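Esterase/lipase (Lactobacillus rhamnosus, PDB 4N5H) is an alpha/beta-hydrolase-fold esterase that hydrolyses ester bonds and probably also transfers acyl groups. Local coordinates at the interface of chains A and B. Sequence-based numbering; all coordinates share one arbitrary frame. Chains: chain A/B, Esterase/lipase.

The interface of chains A and B. Residues chain A 38-40; chain B 25, 29, 284, 286-287.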
ATOM      1  N   GLU A  38     -11.489   6.813 -14.108  1.00 12.07           N
ATOM      2  CA  GLU A  38     -12.691   6.053 -14.039  1.00 12.56           C
ATOM      3  C   GLU A  38     -12.328   4.710 -14.700  1.00 13.82           C
ATOM      4  O   GLU A  38     -11.918   4.686 -15.836  1.00 12.31           O
ATOM      5  CB  GLU A  38     -13.776   6.760 -14.868  1.00 12.09           C
ATOM      6  CG  GLU A  38     -14.210   8.117 -14.319  1.00 12.33           C
ATOM      7  CD  GLU A  38     -14.970   8.989 -15.312  1.00 12.05           C
ATOM      8  OE1 GLU A  38     -15.186   8.572 -16.472  1.00 13.02           O
ATOM      9  OE2 GLU A  38     -15.237  10.208 -15.003  1.00 13.72           O
ATOM     10  N   THR A  39     -12.530   3.643 -13.967  1.00 11.75           N
ATOM     11  CA  THR A  39     -11.941   2.379 -14.382  1.00 12.05           C
ATOM     12  C   THR A  39     -12.961   1.320 -14.777  1.00 11.56           C
ATOM     13  O   THR A  39     -14.119   1.340 -14.294  1.00 11.05           O
ATOM     14  CB  THR A  39     -11.017   1.809 -13.282  1.00 12.66           C
ATOM     15  OG1 THR A  39     -11.727   1.669 -12.061  1.00 13.61           O
ATOM     16  CG2 THR A  39      -9.830   2.701 -13.080  1.00 14.74           C
ATOM     17  N   GLU A  40     -12.464   0.342 -15.549  1.00 11.36           N
ATOM     18  CA  GLU A  40     -13.198  -0.911 -15.740  1.00 12.33           C
ATOM     19  C   GLU A  40     -14.574  -0.758 -16.394  1.00 12.99           C
ATOM     20  O   GLU A  40     -15.571  -1.396 -16.072  1.00 13.14           O
ATOM     21  CB  GLU A  40     -13.296  -1.643 -14.348  1.00 12.11           C
ATOM     22  CG  GLU A  40     -13.586  -3.153 -14.530  1.00 12.51           C
ATOM     23  CD  GLU A  40     -13.927  -3.803 -13.186  1.00 16.51           C
ATOM     24  OE1 GLU A  40     -14.420  -3.131 -12.217  1.00 17.50           O
ATOM     25  OE2 GLU A  40     -13.852  -5.072 -13.108  1.00 18.83           O
TER
ATOM     26  N   ARG B  25     -10.530  -4.823  -8.605  1.00 16.80           N
ATOM     27  CA  ARG B  25     -11.240  -3.492  -8.773  1.00 16.29           C
ATOM     28  C   ARG B  25     -10.863  -2.546  -7.684  1.00 15.88           C
ATOM     29  O   ARG B  25     -10.578  -1.348  -7.972  1.00 18.04           O
ATOM     30  CB  ARG B  25     -12.751  -3.702  -8.808  1.00 15.72           C
ATOM     31  CG  ARG B  25     -13.518  -2.373  -8.931  1.00 17.30           C
ATOM     32  CD  ARG B  25     -15.052  -2.567  -8.801  1.00 19.10           C
ATOM     33  NE  ARG B  25     -15.399  -3.689  -9.606  1.00 23.76           N
ATOM     34  CZ  ARG B  25     -15.816  -4.882  -9.163  1.00 26.24           C
ATOM     35  NH1 ARG B  25     -16.114  -5.027  -7.923  1.00 25.17           N
ATOM     36  NH2 ARG B  25     -15.896  -5.883 -10.000  1.00 30.59           N
ATOM     37  N   GLU B  29      -9.399   1.359  -8.067  1.00 14.95           N
ATOM     38  CA  GLU B  29     -10.427   2.363  -8.115  0.50 14.46           C
ATOM     39  C   GLU B  29     -10.077   3.546  -7.264  1.00 14.49           C
ATOM     40  O   GLU B  29      -9.595   3.408  -6.090  1.00 14.32           O
ATOM     41  CB  GLU B  29     -11.745   1.720  -7.647  0.50 13.59           C
ATOM     42  CG  GLU B  29     -12.949   2.597  -7.904  0.50 13.49           C
ATOM     43  CD  GLU B  29     -14.248   2.162  -7.244  0.50 13.62           C
ATOM     44  OE1 GLU B  29     -14.308   1.286  -6.345  0.50 14.29           O
ATOM     45  OE2 GLU B  29     -15.274   2.758  -7.638  0.50 14.62           O
ATOM     46  N   HIS B 284     -18.720   1.076  -9.094  1.00 12.66           N
ATOM     47  CA  HIS B 284     -17.943   2.223  -9.590  1.00 13.05           C
ATOM     48  C   HIS B 284     -18.640   3.521  -9.308  1.00 12.02           C
ATOM     49  O   HIS B 284     -19.292   4.162 -10.209  1.00 11.93           O
ATOM     50  CB  HIS B 284     -17.726   2.071 -11.083  1.00 13.77           C
ATOM     51  CG  HIS B 284     -16.643   1.103 -11.407  1.00 14.75           C
ATOM     52  ND1 HIS B 284     -15.316   1.449 -11.304  1.00 16.45           N
ATOM     53  CD2 HIS B 284     -16.674  -0.198 -11.661  1.00 16.79           C
ATOM     54  CE1 HIS B 284     -14.568   0.368 -11.550  1.00 17.60           C
ATOM     55  NE2 HIS B 284     -15.385  -0.638 -11.754  1.00 16.32           N
ATOM     56  N   GLU B 286     -17.476   6.294  -9.105  1.00 11.54           N
ATOM     57  CA  GLU B 286     -16.851   7.459  -9.716  1.00 12.93           C
ATOM     58  C   GLU B 286     -17.369   7.699 -11.146  1.00 12.08           C
ATOM     59  O   GLU B 286     -17.113   8.731 -11.733  1.00 13.03           O
ATOM     60  CB  GLU B 286     -15.305   7.250  -9.673  1.00 12.77           C
ATOM     61  CG  GLU B 286     -14.675   6.333 -10.733  1.00 13.38           C
ATOM     62  CD  GLU B 286     -14.799   4.841 -10.490  1.00 15.40           C
ATOM     63  OE1 GLU B 286     -15.532   4.407  -9.549  1.00 15.06           O
ATOM     64  OE2 GLU B 286     -14.209   4.079 -11.240  1.00 13.86           O
ATOM     65  N   TRP B 287     -18.053   6.723 -11.740  1.00 11.51           N
ATOM     66  CA  TRP B 287     -18.485   6.957 -13.088  1.00 11.71           C
ATOM     67  C   TRP B 287     -19.606   8.037 -13.065  1.00 11.80           C
ATOM     68  O   TRP B 287     -20.496   8.012 -12.212  1.00 11.73           O
ATOM     69  CB  TRP B 287     -19.077   5.751 -13.687  1.00 11.19           C
ATOM     70  CG  TRP B 287     -18.176   4.581 -13.855  1.00 11.73           C
ATOM     71  CD1 TRP B 287     -16.859   4.522 -13.686  1.00 12.49           C
ATOM     72  CD2 TRP B 287     -18.596   3.315 -14.383  1.00 11.85           C
ATOM     73  NE1 TRP B 287     -16.402   3.274 -14.042  1.00 12.70           N
ATOM     74  CE2 TRP B 287     -17.451   2.504 -14.458  1.00 11.71           C
ATOM     75  CE3 TRP B 287     -19.853   2.796 -14.789  1.00 13.00           C
ATOM     76  CZ2 TRP B 287     -17.501   1.150 -14.843  1.00 11.14           C
ATOM     77  CZ3 TRP B 287     -19.909   1.451 -15.232  1.00 11.90           C
ATOM     78  CH2 TRP B 287     -18.739   0.656 -15.274  1.00 11.77           C
TER
HETATM   79  O   HOH W   1     -10.911  -0.472 -10.748  1.00 25.64           O
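Two groups of chain B grip the carboxylate oxygen OE1 of A:Glu40. NE2 of B:His284 donates to the anti lone pair of A:Glu40 OE1 at 2.7 Å, nearly straight and in the ring plane. B:Arg25 NE donates to the syn lone pair of A:Glu40 OE1 at 2.8 Å, a hydrogen bond and salt bridge; its guanidinium lies nearly coplanar with the carboxylate, whereas the imidazole is turned steeply against it. A:Glu40 reaches this pair with CG anti to its backbone N (chi1 -160°) and an extended chain.

The other ring nitrogen, B:His284 ND1, donates to B:Glu286 OE2 at 2.9 Å. With both nitrogens engaged, the imidazole's rotation is fixed, and the flanking carboxylates would probably favour its protonated form. B:Glu286 OE2 also accepts a hydrogen bond from the backbone N of A:Thr39 (3.2 Å) through its anti lone pair, while the carbonyl O of A:Thr39 accepts one from the indole NE1 of B:Trp287 at 3.0 Å. The rim of this indole lies over one face of the imidazole, bracing it. A water links A:Thr39 OG1 to the backbone O of B:Arg25.

Replacing B:His284 with alanine would probably deprive A:Glu40 OE1 of one donor and leave the B:Glu286 carboxylate freer to turn away from the A:Thr39 amide. The patch docks strand 35-42 of chain A against the end of helix 2-28 and the 284-287 loop of chain B and may serve subunit assembly.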